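Local atomic coordinates of plasmid pRiA4b Orf3-like domain-containing protein (Methanosarcina mazei, PDB entry 2I1S), a protein that is of unknown function but belongs to the plasmid pRiA4b Orf3-like family, named after a plasmid open reading frame. Residues Lys87-Leu90 with Ser91-Phe94. Residues are numbered along the deposited sequence; the frame is centred on the assembly and turned at random.
Sequences KAKL and SDYF
Leu90 and Phe94 lie side by side and point the same way, bracketing a single short helical turn. The CD2 branch of Leu90 comes up to the ring at CE1 of Phe94, 3.8 Å away, while Leu90 O sits at the edge of that same ring, near its plane. Both side chains pack on Tyr9 of strand 7-15 and Phe34 of helix 34-44, and Phe94 also touches Met57 of strand 53-58. Tyr93 swings to another side of the turn: with CG anti to its carbonyl carbon (chi1 -78°), the ring runs back along the chain, bringing its CE2 4.1 Å from Ala88 CB and its CD2 edge against Lys89 O. Its hydroxyl hydrogen-bonds Asp66, and Phe34 meets the ring nearly at right angles. Asp92 crosses Lys89 low on the chain, OD2 3.4 Å from Lys89 CB. Asp92 N to Lys89 O and Tyr93 N to Leu90 O (2.9 Å) are i to i+3 bonds, as in a 3-10 turn; Phe94 N adds an i to i+4 bond to Leu90 O (2.8 Å). An alanine in place of Phe94 is likely to leave Leu90 CD2 without its aromatic neighbour and open a gap beside Tyr9 and Met57. Two amides converging on Leu90 O thus hold the end of the turn, while a water accepts from Lys89 N and donates to Asp92 OD2, tying carboxylate to backbone.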
# COMPACT_ATOMS: atom_id res chain seq x y z
N LYS A 87 -12.07 4.13 13.95
CA LYS A 87 -13.53 4.20 13.84
C LYS A 87 -14.08 3.98 12.43
O LYS A 87 -15.04 3.25 12.25
CB LYS A 87 -14.02 5.55 14.37
CG LYS A 87 -14.01 5.63 15.89
CD LYS A 87 -13.98 7.07 16.37
CE LYS A 87 -14.60 7.18 17.75
NZ LYS A 87 -14.52 8.58 18.21
N ALA A 88 -13.48 4.65 11.44
CA ALA A 88 -13.90 4.57 10.04
C ALA A 88 -13.80 3.13 9.54
O ALA A 88 -12.75 2.48 9.67
CB ALA A 88 -13.07 5.48 9.19
N LYS A 89 -14.92 2.63 9.01
CA LYS A 89 -15.00 1.27 8.50
C LYS A 89 -14.89 1.29 6.97
O LYS A 89 -15.44 2.18 6.34
CB LYS A 89 -16.33 0.65 8.92
CG LYS A 89 -16.44 0.33 10.43
CD LYS A 89 -15.64 -0.94 10.79
CE LYS A 89 -16.30 -1.81 11.90
NZ LYS A 89 -15.75 -1.54 13.27
N LEU A 90 -14.17 0.33 6.37
CA LEU A 90 -14.11 0.25 4.90
C LEU A 90 -15.49 0.21 4.26
O LEU A 90 -15.73 0.89 3.25
CB LEU A 90 -13.32 -0.98 4.42
CG LEU A 90 -11.87 -1.10 4.86
CD1 LEU A 90 -11.20 -2.29 4.13
CD2 LEU A 90 -11.11 0.18 4.63
N SER A 91 -16.37 -0.58 4.88
CA SER A 91 -17.76 -0.80 4.46
C SER A 91 -18.65 0.44 4.48
O SER A 91 -19.73 0.45 3.90
CB SER A 91 -18.40 -1.91 5.31
OG SER A 91 -18.73 -1.47 6.62
N ASP A 92 -18.20 1.49 5.17
CA ASP A 92 -18.89 2.77 5.15
C ASP A 92 -18.46 3.66 3.97
O ASP A 92 -19.16 4.63 3.64
CB ASP A 92 -18.65 3.50 6.46
CG ASP A 92 -19.46 2.91 7.61
OD1 ASP A 92 -20.62 2.47 7.38
OD2 ASP A 92 -18.93 2.87 8.75
N TYR A 93 -17.33 3.31 3.34
CA TYR A 93 -16.73 4.11 2.27
C TYR A 93 -16.65 3.45 0.89
O TYR A 93 -17.07 4.04 -0.11
CB TYR A 93 -15.34 4.57 2.66
CG TYR A 93 -15.32 5.74 3.62
CD1 TYR A 93 -15.28 7.04 3.14
CD2 TYR A 93 -15.30 5.53 4.99
CE1 TYR A 93 -15.26 8.11 4.01
CE2 TYR A 93 -15.28 6.59 5.87
CZ TYR A 93 -15.26 7.89 5.38
OH TYR A 93 -15.24 8.96 6.25
N PHE A 94 -16.09 2.24 0.84
CA PHE A 94 -15.93 1.52 -0.41
C PHE A 94 -17.24 0.89 -0.86
O PHE A 94 -17.88 0.13 -0.13
CB PHE A 94 -14.85 0.42 -0.30
CG PHE A 94 -13.43 0.94 -0.23
CD1 PHE A 94 -12.83 1.18 1.01
CD2 PHE A 94 -12.68 1.13 -1.39
CE1 PHE A 94 -11.51 1.65 1.10
CE2 PHE A 94 -11.37 1.59 -1.33
CZ PHE A 94 -10.78 1.85 -0.07
O HOH W 1 -17.32 4.77 9.22